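Trans-2-enoyl-CoA reductase [NADH] (Treponema denticola ATCC 35405, PDB 4GGO) catalyses the NADH-dependent reduction of the carbon-carbon double bond of trans-2-enoyl-CoA substrates such as crotonyl-CoA, a step of bacterial fatty acid synthesis. Local coordinates at residues Asp179-Glu184 and His376-Ser381; Val301-Gly306 and Leu368-Gly373; Glu208-Trp213 and Cys227-Tyr232; Phe122-Lys127 and Ile214-Lys219; Val165-Gly170 and Asp195-Ala200. All coordinates share one frame; numbering follows the deposited sequence.

Contact 1: residues Asp179-Glu184 and His376-Ser381; sequences DPFTGE and HDFLAS
Two phenylalanines meet here through different first torsions: Phe378 sets its CG anti to the backbone N (chi1 178°), whereas Phe181 sets its own anti to the carbonyl carbon (chi1 -73°), which brings the two rings together between a connection and a helix. The connection, Asp179-Glu184, is a tight turn between strands 173-178 and 185-190, shaped by an Asx turn; the helix is 371-380, near the C-terminus of a chain with a Rossmann-type core. Phe181 reaches the helix with the far end of its ring. CE2 of Phe181 lies 3.7 Å from CD2 of Phe378, and the two planes stand 73° apart in an oblique pairing. Leu379 closes in on the same ring at its edge, its CG lying in the ring plane and 3.9 Å from CZ of Phe181. The contact between these segments is therefore apolar, although a polar link runs beside it: Pro180 O accepts from Arg375 of the same helix. Phe378 also lies close to Val281, which places the patch beside the NAD(+) site. Behind Phe181 the turn is pinned by one carboxylate oxygen that takes two backbone N-H groups: Asp179 OD1 receives Phe181 N at 3.0 Å, nearly along its C-O axis, and Thr182 N from above the carboxylate plane.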
# COMPACT_ATOMS: atom_id res chain seq x y z
N ASP A 179 18.95 0.75 12.24
CA ASP A 179 18.83 -0.60 11.72
C ASP A 179 18.10 -1.42 12.77
O ASP A 179 18.66 -1.73 13.82
CB ASP A 179 20.21 -1.19 11.43
CG ASP A 179 20.14 -2.53 10.70
OD1 ASP A 179 19.39 -3.43 11.14
OD2 ASP A 179 20.84 -2.68 9.68
N PRO A 180 16.83 -1.77 12.50
CA PRO A 180 15.95 -2.45 13.46
C PRO A 180 16.45 -3.83 13.86
O PRO A 180 16.02 -4.36 14.88
CB PRO A 180 14.63 -2.56 12.69
CG PRO A 180 15.02 -2.52 11.26
CD PRO A 180 16.17 -1.57 11.19
N PHE A 181 17.34 -4.42 13.06
CA PHE A 181 17.84 -5.76 13.34
C PHE A 181 19.13 -5.75 14.16
O PHE A 181 19.43 -6.71 14.87
CB PHE A 181 18.04 -6.55 12.04
CG PHE A 181 16.75 -6.99 11.41
CD1 PHE A 181 16.10 -8.12 11.86
CD2 PHE A 181 16.19 -6.27 10.36
CE1 PHE A 181 14.91 -8.54 11.28
CE2 PHE A 181 15.00 -6.68 9.78
CZ PHE A 181 14.36 -7.81 10.25
N THR A 182 19.89 -4.67 14.06
CA THR A 182 21.14 -4.54 14.82
C THR A 182 21.00 -3.51 15.93
O THR A 182 21.76 -3.53 16.90
CB THR A 182 22.31 -4.15 13.91
OG1 THR A 182 22.08 -2.84 13.38
CG2 THR A 182 22.47 -5.14 12.77
N GLY A 183 20.04 -2.60 15.78
CA GLY A 183 19.80 -1.57 16.77
C GLY A 183 20.73 -0.39 16.63
O GLY A 183 20.75 0.51 17.47
N GLU A 184 21.52 -0.37 15.55
CA GLU A 184 22.50 0.69 15.35
C GLU A 184 21.88 1.96 14.79
O GLU A 184 21.17 1.93 13.78
CB GLU A 184 23.62 0.21 14.42
CG GLU A 184 24.74 1.23 14.25
CD GLU A 184 25.73 0.85 13.17
OE1 GLU A 184 25.54 -0.20 12.51
OE2 GLU A 184 26.71 1.59 12.98
N HIS A 376 9.02 -7.10 12.75
CA HIS A 376 7.87 -7.95 12.44
C HIS A 376 7.20 -7.53 11.13
O HIS A 376 6.94 -8.36 10.27
CB HIS A 376 6.85 -7.93 13.57
CG HIS A 376 5.61 -8.72 13.27
ND1 HIS A 376 5.60 -10.10 13.22
CD2 HIS A 376 4.35 -8.33 13.00
CE1 HIS A 376 4.39 -10.52 12.93
NE2 HIS A 376 3.60 -9.46 12.79
N ASP A 377 6.93 -6.23 10.99
CA ASP A 377 6.28 -5.72 9.79
C ASP A 377 7.13 -5.95 8.54
O ASP A 377 6.61 -6.30 7.48
CB ASP A 377 5.95 -4.23 9.94
CG ASP A 377 4.82 -3.98 10.91
OD1 ASP A 377 4.13 -4.96 11.29
OD2 ASP A 377 4.60 -2.81 11.30
N PHE A 378 8.44 -5.75 8.68
CA PHE A 378 9.37 -5.98 7.58
C PHE A 378 9.38 -7.45 7.17
O PHE A 378 9.39 -7.77 5.98
CB PHE A 378 10.78 -5.54 7.98
CG PHE A 378 11.82 -5.78 6.92
CD1 PHE A 378 11.98 -4.88 5.88
CD2 PHE A 378 12.63 -6.90 6.97
CE1 PHE A 378 12.93 -5.10 4.90
CE2 PHE A 378 13.59 -7.12 6.00
CZ PHE A 378 13.74 -6.22 4.96
N LEU A 379 9.36 -8.33 8.16
CA LEU A 379 9.43 -9.77 7.91
C LEU A 379 8.10 -10.37 7.46
O LEU A 379 8.07 -11.27 6.62
CB LEU A 379 9.94 -10.50 9.16
CG LEU A 379 11.43 -10.33 9.48
CD1 LEU A 379 11.77 -10.99 10.80
CD2 LEU A 379 12.29 -10.89 8.35
N ALA A 380 7.00 -9.87 8.02
CA ALA A 380 5.67 -10.40 7.72
C ALA A 380 5.24 -10.10 6.29
O ALA A 380 4.38 -10.78 5.73
CB ALA A 380 4.64 -9.88 8.71
N SER A 381 5.85 -9.08 5.69
CA SER A 381 5.55 -8.72 4.31
C SER A 381 5.97 -9.83 3.35
O SER A 381 5.45 -9.93 2.24
CB SER A 381 6.24 -7.41 3.93
OG SER A 381 5.74 -6.33 4.71

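Contact 2: residues Val301-Gly306 and Leu368-Gly373; sequences VMKEKG and LTDLAG
A single, very close charged pair carries almost the whole of this contact: Lys303 NZ stands 2.5 Å from Asp370 OD2, a salt bridge on the protein surface. The separation is shorter than usual for such a bridge and may be underestimated by the model. The ammonium group approaches OD2 through its syn lone pair. Lys303 gets there fully stretched, every torsion beyond CG near 180°, and its side chain meets that of Asp370 at about a right angle. The second oxygen of the carboxylate has different work. Asp370 is the N-cap of helix 371-380, and its OD1 accepts from Gly373 N at 2.8 Å, with the donor 62° out of the carboxylate plane. One group thus serves both a lysine of another helix and the first turn of its own, which should limit its rotation. A water completes the cluster by donating to Asp370 OD1 while accepting a weak bond from Lys303 NZ. Gly373 also borders the lysine tip, its CA 3.8 Å from Lys303 NZ. The bridge ties the last turn of helix 291-305 to the start of helix 371-380; beside it, Thr369 and Leu371 pack on Ala296, and Val301 turns to helix 347-359.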
# COMPACT_ATOMS: atom_id res chain seq x y z
N VAL A 301 4.87 5.00 20.13
CA VAL A 301 3.94 5.99 20.67
C VAL A 301 2.48 5.59 20.44
O VAL A 301 1.67 5.64 21.36
CB VAL A 301 4.20 7.38 20.06
CG1 VAL A 301 3.10 8.35 20.46
CG2 VAL A 301 5.56 7.91 20.48
N MET A 302 2.16 5.18 19.22
CA MET A 302 0.78 4.88 18.87
C MET A 302 0.25 3.59 19.51
O MET A 302 -0.94 3.48 19.80
CB MET A 302 0.59 4.88 17.35
CG MET A 302 0.90 6.22 16.71
SD MET A 302 0.45 6.35 14.97
CE MET A 302 -1.33 6.53 15.09
N LYS A 303 1.14 2.63 19.73
CA LYS A 303 0.74 1.40 20.41
C LYS A 303 0.46 1.67 21.89
O LYS A 303 -0.44 1.07 22.47
CB LYS A 303 1.81 0.31 20.26
CG LYS A 303 1.80 -0.36 18.89
CD LYS A 303 2.94 -1.37 18.74
CE LYS A 303 2.89 -2.04 17.37
NZ LYS A 303 3.96 -3.06 17.20
N GLU A 304 1.21 2.59 22.48
CA GLU A 304 0.98 2.99 23.86
C GLU A 304 -0.30 3.81 24.00
O GLU A 304 -1.01 3.71 25.00
CB GLU A 304 2.18 3.78 24.41
CG GLU A 304 3.42 2.93 24.64
CD GLU A 304 4.51 3.68 25.40
OE1 GLU A 304 4.27 4.84 25.79
OE2 GLU A 304 5.59 3.09 25.61
N LYS A 305 -0.59 4.63 22.99
CA LYS A 305 -1.78 5.47 23.01
C LYS A 305 -3.04 4.69 22.63
O LYS A 305 -4.14 5.05 23.04
CB LYS A 305 -1.61 6.67 22.07
CG LYS A 305 -0.61 7.71 22.57
CD LYS A 305 -0.57 8.91 21.64
CE LYS A 305 0.30 10.02 22.20
NZ LYS A 305 -0.26 10.59 23.46
N GLY A 306 -2.86 3.63 21.86
CA GLY A 306 -3.97 2.77 21.48
C GLY A 306 -4.54 3.07 20.11
O GLY A 306 -5.59 2.54 19.74
N LEU A 368 13.44 2.08 23.86
CA LEU A 368 12.73 3.33 23.65
C LEU A 368 11.76 3.29 22.47
O LEU A 368 10.71 3.93 22.50
CB LEU A 368 13.72 4.48 23.46
CG LEU A 368 13.83 5.50 24.60
CD1 LEU A 368 14.35 4.85 25.87
CD2 LEU A 368 14.71 6.67 24.18
N THR A 369 12.12 2.55 21.43
CA THR A 369 11.29 2.47 20.23
C THR A 369 10.82 1.05 19.96
O THR A 369 11.31 0.10 20.57
CB THR A 369 12.03 2.99 18.98
OG1 THR A 369 13.11 2.10 18.65
CG2 THR A 369 12.58 4.39 19.22
N ASP A 370 9.87 0.91 19.04
CA ASP A 370 9.33 -0.40 18.70
C ASP A 370 10.11 -1.02 17.55
O ASP A 370 9.58 -1.22 16.46
CB ASP A 370 7.85 -0.29 18.34
CG ASP A 370 7.17 -1.65 18.24
OD1 ASP A 370 7.74 -2.63 18.76
OD2 ASP A 370 6.07 -1.73 17.65
N LEU A 371 11.38 -1.32 17.80
CA LEU A 371 12.22 -1.99 16.81
C LEU A 371 11.69 -3.40 16.57
O LEU A 371 11.81 -3.94 15.47
CB LEU A 371 13.67 -2.04 17.27
CG LEU A 371 14.40 -0.70 17.37
CD1 LEU A 371 15.87 -0.91 17.72
CD2 LEU A 371 14.26 0.08 16.07
N ALA A 372 11.10 -3.99 17.60
CA ALA A 372 10.49 -5.31 17.49
C ALA A 372 9.32 -5.30 16.52
O ALA A 372 9.20 -6.18 15.67
CB ALA A 372 10.04 -5.80 18.86
N GLY A 373 8.46 -4.29 16.65
CA GLY A 373 7.34 -4.13 15.75
C GLY A 373 7.79 -3.87 14.32
O GLY A 373 7.16 -4.33 13.37
O HOH W 1 5.93 -4.74 19.14

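Contact 3: residues Glu208-Trp213 and Cys227-Tyr232; sequences EDWERW and CITLAY
Trp210 extends from its helix toward the strand with CG anti to the backbone N (chi1 180°), and its second torsion turns the indole so that its edge and one face serve different partners. At the edge, NE1 of Trp210 donates to Thr229 OG1 over 2.9 Å, with the oxygen in the ring plane. The bond is nearly straight, 166° at the hydrogen. Over the face sits Ala231, whose CB lies 3.6 Å from the centroid of the six-membered ring of Trp210 and almost over the ring centre, a well-formed CH-pi contact. The two partners are alternate residues of one strand, both with their CB directed at the helix, while Leu230 between them points to the other side and packs against helix 311-323. This is the layering of a Rossmann-type alpha/beta fold: helix 208-219 covers the parallel sheet beside its strand 227-233 and runs antiparallel to it, at 164° between the local axes, 10.3 Å away. Thr229 is set for the indole by its own torsion, OG1 anti to the backbone N, which also brings its methyl CG2 to the benzene part of the indole, 3.9 Å from Trp210 CZ2. The same hydroxyl also bonds to Ile144 O of the adjacent strand, so the buried oxygen engages two partners. Tyr146, Leu256 and Ala260 meet the indole as well.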
# COMPACT_ATOMS: atom_id res chain seq x y z
N GLU A 208 -0.44 9.63 -13.88
CA GLU A 208 -0.64 9.38 -15.31
C GLU A 208 -1.33 8.04 -15.58
O GLU A 208 -2.34 8.00 -16.30
CB GLU A 208 0.69 9.45 -16.07
CG GLU A 208 1.22 10.86 -16.27
CD GLU A 208 2.32 10.93 -17.31
OE1 GLU A 208 2.81 9.87 -17.74
OE2 GLU A 208 2.69 12.06 -17.70
N ASP A 209 -0.80 6.97 -15.01
CA ASP A 209 -1.36 5.64 -15.24
C ASP A 209 -2.76 5.51 -14.65
O ASP A 209 -3.63 4.85 -15.22
CB ASP A 209 -0.46 4.56 -14.66
CG ASP A 209 -0.97 3.16 -14.94
OD1 ASP A 209 -1.19 2.84 -16.13
OD2 ASP A 209 -1.15 2.39 -13.98
N TRP A 210 -2.96 6.14 -13.50
CA TRP A 210 -4.26 6.16 -12.83
C TRP A 210 -5.32 6.73 -13.76
O TRP A 210 -6.37 6.13 -13.98
CB TRP A 210 -4.17 6.99 -11.55
CG TRP A 210 -5.44 7.09 -10.77
CD1 TRP A 210 -6.50 6.22 -10.81
CD2 TRP A 210 -5.79 8.11 -9.84
NE1 TRP A 210 -7.49 6.65 -9.95
CE2 TRP A 210 -7.08 7.81 -9.34
CE3 TRP A 210 -5.15 9.26 -9.37
CZ2 TRP A 210 -7.73 8.60 -8.40
CZ3 TRP A 210 -5.79 10.05 -8.43
CH2 TRP A 210 -7.07 9.72 -7.96
N GLU A 211 -5.03 7.91 -14.31
CA GLU A 211 -5.94 8.58 -15.22
C GLU A 211 -6.14 7.77 -16.49
O GLU A 211 -7.23 7.75 -17.07
CB GLU A 211 -5.42 9.98 -15.56
CG GLU A 211 -6.42 10.87 -16.28
CD GLU A 211 -5.91 12.28 -16.47
OE1 GLU A 211 -4.68 12.47 -16.54
OE2 GLU A 211 -6.75 13.21 -16.53
N ARG A 212 -5.08 7.08 -16.92
CA ARG A 212 -5.15 6.24 -18.11
C ARG A 212 -6.09 5.06 -17.86
O ARG A 212 -6.87 4.69 -18.74
CB ARG A 212 -3.76 5.74 -18.50
CG ARG A 212 -3.68 5.17 -19.91
CD ARG A 212 -2.29 4.66 -20.22
NE ARG A 212 -2.17 4.18 -21.60
CZ ARG A 212 -1.63 4.88 -22.59
NH1 ARG A 212 -1.16 6.10 -22.37
NH2 ARG A 212 -1.56 4.36 -23.81
N TRP A 213 -6.01 4.47 -16.67
CA TRP A 213 -6.90 3.39 -16.28
C TRP A 213 -8.36 3.85 -16.31
O TRP A 213 -9.22 3.17 -16.86
CB TRP A 213 -6.56 2.87 -14.88
CG TRP A 213 -5.54 1.77 -14.86
CD1 TRP A 213 -4.20 1.89 -14.63
CD2 TRP A 213 -5.79 0.38 -15.08
NE1 TRP A 213 -3.60 0.66 -14.70
CE2 TRP A 213 -4.55 -0.29 -14.97
CE3 TRP A 213 -6.94 -0.37 -15.36
CZ2 TRP A 213 -4.43 -1.67 -15.13
CZ3 TRP A 213 -6.81 -1.74 -15.52
CH2 TRP A 213 -5.57 -2.38 -15.40
N CYS A 227 -19.02 6.21 -9.41
CA CYS A 227 -17.91 5.32 -9.09
C CYS A 227 -16.83 6.03 -8.28
O CYS A 227 -16.41 7.14 -8.62
CB CYS A 227 -17.31 4.73 -10.36
SG CYS A 227 -15.95 3.56 -10.08
N ILE A 228 -16.38 5.39 -7.21
CA ILE A 228 -15.31 5.92 -6.39
C ILE A 228 -13.96 5.40 -6.87
O ILE A 228 -13.80 4.20 -7.08
CB ILE A 228 -15.48 5.52 -4.91
CG1 ILE A 228 -16.79 6.08 -4.35
CG2 ILE A 228 -14.29 6.00 -4.09
CD1 ILE A 228 -17.06 5.68 -2.92
N THR A 229 -13.00 6.30 -7.06
CA THR A 229 -11.63 5.87 -7.34
C THR A 229 -10.63 6.59 -6.45
O THR A 229 -10.70 7.81 -6.26
CB THR A 229 -11.27 6.00 -8.85
OG1 THR A 229 -9.95 5.47 -9.07
CG2 THR A 229 -11.31 7.46 -9.30
N LEU A 230 -9.71 5.82 -5.87
CA LEU A 230 -8.75 6.37 -4.92
C LEU A 230 -7.32 6.03 -5.31
O LEU A 230 -7.05 4.95 -5.84
CB LEU A 230 -9.02 5.82 -3.52
CG LEU A 230 -10.45 5.87 -2.97
CD1 LEU A 230 -10.49 5.27 -1.57
CD2 LEU A 230 -10.97 7.29 -2.95
N ALA A 231 -6.41 6.95 -5.03
CA ALA A 231 -4.98 6.68 -5.15
C ALA A 231 -4.33 6.95 -3.80
O ALA A 231 -4.49 8.03 -3.23
CB ALA A 231 -4.36 7.54 -6.23
N TYR A 232 -3.61 5.97 -3.28
CA TYR A 232 -3.00 6.08 -1.97
C TYR A 232 -1.72 6.91 -2.02
O TYR A 232 -0.98 6.88 -3.01
CB TYR A 232 -2.73 4.70 -1.37
CG TYR A 232 -4.00 3.94 -1.07
CD1 TYR A 232 -5.13 4.59 -0.61
CD2 TYR A 232 -4.07 2.56 -1.27
CE1 TYR A 232 -6.30 3.90 -0.33
CE2 TYR A 232 -5.23 1.86 -1.00
CZ TYR A 232 -6.35 2.54 -0.53
OH TYR A 232 -7.51 1.85 -0.25

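Contact 4: residues Phe122-Lys127 and Ile214-Lys219; sequences FSDEIK and IKQLSK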
# COMPACT_ATOMS: atom_id res chain seq x y z
N PHE A 122 0.94 -1.08 -15.87
CA PHE A 122 1.24 0.12 -16.64
C PHE A 122 1.04 -0.12 -18.13
O PHE A 122 1.04 0.82 -18.92
CB PHE A 122 2.69 0.56 -16.38
CG PHE A 122 2.93 1.06 -14.98
CD1 PHE A 122 1.98 1.83 -14.33
CD2 PHE A 122 4.10 0.75 -14.31
CE1 PHE A 122 2.20 2.30 -13.05
CE2 PHE A 122 4.33 1.21 -13.03
CZ PHE A 122 3.37 1.98 -12.39
N SER A 123 0.85 -1.38 -18.50
CA SER A 123 0.72 -1.76 -19.91
C SER A 123 -0.73 -1.74 -20.38
O SER A 123 -1.65 -1.98 -19.60
CB SER A 123 1.33 -3.14 -20.15
OG SER A 123 0.52 -4.17 -19.61
N ASP A 124 -0.92 -1.45 -21.66
CA ASP A 124 -2.26 -1.45 -22.25
C ASP A 124 -2.79 -2.88 -22.41
O ASP A 124 -4.00 -3.08 -22.50
CB ASP A 124 -2.26 -0.74 -23.60
CG ASP A 124 -2.15 0.77 -23.46
OD1 ASP A 124 -2.60 1.31 -22.43
OD2 ASP A 124 -1.61 1.41 -24.39
N GLU A 125 -1.89 -3.85 -22.45
CA GLU A 125 -2.28 -5.25 -22.58
C GLU A 125 -3.04 -5.70 -21.34
O GLU A 125 -4.09 -6.34 -21.45
CB GLU A 125 -1.05 -6.15 -22.78
CG GLU A 125 -0.06 -5.64 -23.82
CD GLU A 125 1.04 -4.79 -23.20
OE1 GLU A 125 0.97 -3.55 -23.32
OE2 GLU A 125 1.97 -5.37 -22.61
N ILE A 126 -2.50 -5.37 -20.17
CA ILE A 126 -3.14 -5.73 -18.91
C ILE A 126 -4.47 -5.01 -18.74
O ILE A 126 -5.45 -5.60 -18.27
CB ILE A 126 -2.20 -5.44 -17.71
CG1 ILE A 126 -1.05 -6.44 -17.70
CG2 ILE A 126 -2.97 -5.50 -16.40
CD1 ILE A 126 -1.50 -7.89 -17.76
N LYS A 127 -4.52 -3.75 -19.15
CA LYS A 127 -5.77 -3.00 -19.15
C LYS A 127 -6.80 -3.67 -20.06
O LYS A 127 -7.99 -3.71 -19.74
CB LYS A 127 -5.54 -1.55 -19.59
CG LYS A 127 -4.81 -0.69 -18.56
CD LYS A 127 -4.62 0.73 -19.07
CE LYS A 127 -3.95 1.61 -18.02
NZ LYS A 127 -2.58 1.12 -17.67
N ILE A 214 -8.62 5.01 -15.72
CA ILE A 214 -9.97 5.55 -15.63
C ILE A 214 -10.55 5.90 -17.00
O ILE A 214 -11.68 5.52 -17.32
CB ILE A 214 -10.03 6.79 -14.71
CG1 ILE A 214 -9.55 6.43 -13.30
CG2 ILE A 214 -11.45 7.35 -14.67
CD1 ILE A 214 -10.33 5.30 -12.66
N LYS A 215 -9.78 6.63 -17.80
CA LYS A 215 -10.23 7.06 -19.12
C LYS A 215 -10.55 5.89 -20.05
O LYS A 215 -11.50 5.95 -20.83
CB LYS A 215 -9.21 8.00 -19.77
CG LYS A 215 -9.09 9.35 -19.09
CD LYS A 215 -8.00 10.20 -19.72
CE LYS A 215 -8.38 10.64 -21.13
NZ LYS A 215 -9.56 11.54 -21.13
N GLN A 216 -9.75 4.83 -19.97
CA GLN A 216 -9.99 3.64 -20.78
C GLN A 216 -11.25 2.90 -20.33
O GLN A 216 -12.05 2.46 -21.15
CB GLN A 216 -8.79 2.69 -20.75
CG GLN A 216 -7.60 3.17 -21.57
CD GLN A 216 -6.56 2.08 -21.78
OE1 GLN A 216 -6.84 0.90 -21.57
NE2 GLN A 216 -5.36 2.47 -22.19
N LEU A 217 -11.41 2.77 -19.02
CA LEU A 217 -12.58 2.10 -18.45
C LEU A 217 -13.86 2.89 -18.74
O LEU A 217 -14.90 2.32 -19.04
CB LEU A 217 -12.42 1.90 -16.94
CG LEU A 217 -11.37 0.87 -16.51
CD1 LEU A 217 -11.19 0.89 -15.00
CD2 LEU A 217 -11.76 -0.53 -16.97
N SER A 218 -13.76 4.22 -18.64
CA SER A 218 -14.89 5.10 -18.92
C SER A 218 -15.32 4.99 -20.38
O SER A 218 -16.51 4.98 -20.68
CB SER A 218 -14.52 6.55 -18.60
OG SER A 218 -15.52 7.43 -19.07
N LYS A 219 -14.34 4.90 -21.26
CA LYS A 219 -14.59 4.79 -22.69
C LYS A 219 -15.36 3.51 -23.02
O LYS A 219 -16.20 3.49 -23.92
CB LYS A 219 -13.27 4.83 -23.47
CG LYS A 219 -13.44 4.85 -24.98
CD LYS A 219 -14.26 6.05 -25.42
CE LYS A 219 -14.61 5.97 -26.89
NZ LYS A 219 -15.46 7.11 -27.32
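Gln216 lays its extended side chain across the aliphatic part of Lys127 at about a right angle and ends against Asp124. Its amide nitrogen donates to the carboxylate: NE2 of Gln216 is 3.0 Å from OD1 of Asp124, with 149° at the hydrogen. The acceptor lies close to the amide plane, but the donor reaches the carboxylate from above, 55° out of that plane. The amide oxygen turns to the lysine methylenes, and Gln216 OE1 approaches CD of Lys127 to 3.3 Å and its CB to 3.4 Å. Here two neighbouring helices packed on the Rossmann-type sheet, 124-136 and 208-219, are joined, the first preceded by its N-cap Ser123, whose OG accepts a weak bond from Ile126 N. The lysine chain runs straight past the glutamine and bends only at its last torsion (chi4 61°), which carries NZ away to a salt bridge with Asp209 and a hydrogen bond to Ala121 O. Asp124 is likewise shared, its OD2 forming a salt bridge with Arg212.

Contact 5: residues Val165-Gly170 and Asp195-Ala200; sequences VLKPFG and DEEAAA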
# COMPACT_ATOMS: atom_id res chain seq x y z
N VAL A 165 13.27 8.26 -8.09
CA VAL A 165 14.24 8.44 -7.02
C VAL A 165 13.57 9.05 -5.80
O VAL A 165 12.50 9.67 -5.90
CB VAL A 165 15.42 9.34 -7.45
CG1 VAL A 165 16.07 8.80 -8.72
CG2 VAL A 165 14.94 10.77 -7.67
N LEU A 166 14.18 8.88 -4.63
CA LEU A 166 13.66 9.44 -3.39
C LEU A 166 14.66 10.45 -2.85
O LEU A 166 15.45 10.13 -1.95
CB LEU A 166 13.43 8.34 -2.36
CG LEU A 166 12.65 7.11 -2.83
CD1 LEU A 166 12.50 6.11 -1.69
CD2 LEU A 166 11.29 7.50 -3.39
N LYS A 167 14.64 11.66 -3.39
CA LYS A 167 15.67 12.65 -3.07
C LYS A 167 15.10 14.07 -2.95
O LYS A 167 14.04 14.37 -3.52
CB LYS A 167 16.78 12.60 -4.13
CG LYS A 167 17.59 11.30 -4.09
CD LYS A 167 18.83 11.34 -4.97
CE LYS A 167 18.49 11.35 -6.44
NZ LYS A 167 19.68 10.98 -7.25
N PRO A 168 15.79 14.95 -2.20
CA PRO A 168 15.33 16.33 -2.05
C PRO A 168 15.76 17.21 -3.22
O PRO A 168 16.37 16.72 -4.16
CB PRO A 168 16.06 16.78 -0.79
CG PRO A 168 17.35 16.03 -0.84
CD PRO A 168 17.00 14.68 -1.40
N PHE A 169 15.42 18.49 -3.15
CA PHE A 169 15.88 19.46 -4.14
C PHE A 169 16.74 20.52 -3.46
O PHE A 169 16.49 20.90 -2.32
CB PHE A 169 14.71 20.13 -4.86
CG PHE A 169 13.96 19.21 -5.78
CD1 PHE A 169 14.57 18.67 -6.90
CD2 PHE A 169 12.63 18.90 -5.54
CE1 PHE A 169 13.88 17.83 -7.75
CE2 PHE A 169 11.93 18.07 -6.39
CZ PHE A 169 12.55 17.53 -7.50
N GLY A 170 17.75 21.01 -4.17
CA GLY A 170 18.61 22.07 -3.66
C GLY A 170 19.74 21.57 -2.78
O GLY A 170 20.89 21.53 -3.20
N ASP A 195 16.81 17.52 -12.88
CA ASP A 195 15.54 17.67 -13.59
C ASP A 195 15.05 16.36 -14.21
O ASP A 195 13.85 16.15 -14.34
CB ASP A 195 15.66 18.76 -14.66
CG ASP A 195 15.56 20.16 -14.08
OD1 ASP A 195 15.66 20.31 -12.85
OD2 ASP A 195 15.39 21.11 -14.87
N GLU A 196 15.98 15.49 -14.59
CA GLU A 196 15.62 14.19 -15.16
C GLU A 196 15.00 13.27 -14.11
O GLU A 196 13.93 12.71 -14.32
CB GLU A 196 16.83 13.52 -15.81
CG GLU A 196 17.02 13.87 -17.28
CD GLU A 196 17.92 12.89 -18.00
OE1 GLU A 196 18.72 12.20 -17.33
OE2 GLU A 196 17.82 12.80 -19.24
N GLU A 197 15.69 13.12 -12.99
CA GLU A 197 15.21 12.30 -11.88
C GLU A 197 13.86 12.80 -11.37
O GLU A 197 13.00 12.01 -10.98
CB GLU A 197 16.23 12.28 -10.74
CG GLU A 197 17.51 11.55 -11.08
CD GLU A 197 18.57 11.70 -10.01
OE1 GLU A 197 18.83 12.85 -9.59
OE2 GLU A 197 19.13 10.68 -9.57
N ALA A 198 13.68 14.12 -11.38
CA ALA A 198 12.44 14.74 -10.94
C ALA A 198 11.29 14.38 -11.88
O ALA A 198 10.21 13.98 -11.44
CB ALA A 198 12.59 16.24 -10.84
N ALA A 199 11.52 14.54 -13.18
CA ALA A 199 10.52 14.22 -14.19
C ALA A 199 10.20 12.73 -14.19
O ALA A 199 9.04 12.33 -14.29
CB ALA A 199 10.98 14.67 -15.56
N ALA A 200 11.25 11.92 -14.08
CA ALA A 200 11.10 10.47 -14.07
C ALA A 200 10.28 9.99 -12.87
O ALA A 200 9.45 9.09 -13.00
CB ALA A 200 12.46 9.80 -14.08
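Glu197 runs along the loop Val165-Gly170, its methylenes against Val165 and its carboxylate at Lys167. This is the closely engaged part of the contact, with the glutamate met along its whole length. CG2 of Val165 packs 3.7 Å from CB of Glu197, and CG1 of the valine follows the glutamate chain outward, 3.9 Å from CG of Glu197; the two side chains cross at about a right angle. Beyond the valine Glu197, extended past CG, reaches the ammonium group of Lys167. The lysine bends at its third torsion (chi3 -69°) to come back to the carboxylate, and a salt bridge joins Lys167 NZ to Glu197 OE2. The modelled separation is too short to be taken literally. In contrast, the other end of the contact is slight: Phe169 offers the edge of its ring to one methyl group, with CZ 3.6 Å from CB of Ala198, and no polar bond accompanies it. All of this lies at the surface, and the glycine that follows, Gly170, is exposed to solvent. Thr201, one turn beyond Glu197, accompanies the pairing, for its hydroxyl bonds to both Glu197 O and Val165 N. The loop, which connects strands 161-163 and 173-178, is thereby held against the first turns of helix 195-205, while Leu166 and Phe169 also pack on the start of helix 248-266 and both Val165 and Lys167 bond to Thr248.

In the fold
Contacts 3 and 4 form one continuous unit: their centres are 10 Å apart, both use helix 208-219, and two salt bridges join them, from Asp209 OD1 to Lys127 NZ at 2.7 Å and from Arg212 NH2 to Asp124 OD2 at 3.0 Å. Contacts 1 and 2 make a second pair, 14 Å between centres, sharing helix 371-380 and touching where Leu371 packs on Pro180 and Gly183. The pairs lie on opposite sides of the chain's centre, yet both lie near NAD(+)-binding residues: side chains of Phe378 and Val281 are about 4 Å apart, those of Trp210 and Leu148 about 7 Å. Contact 5 stands apart, its nearest atoms about 7 Å from contact 3; the side chain of Phe169 is about 11 Å from that of Tyr244, the inferred proton donor.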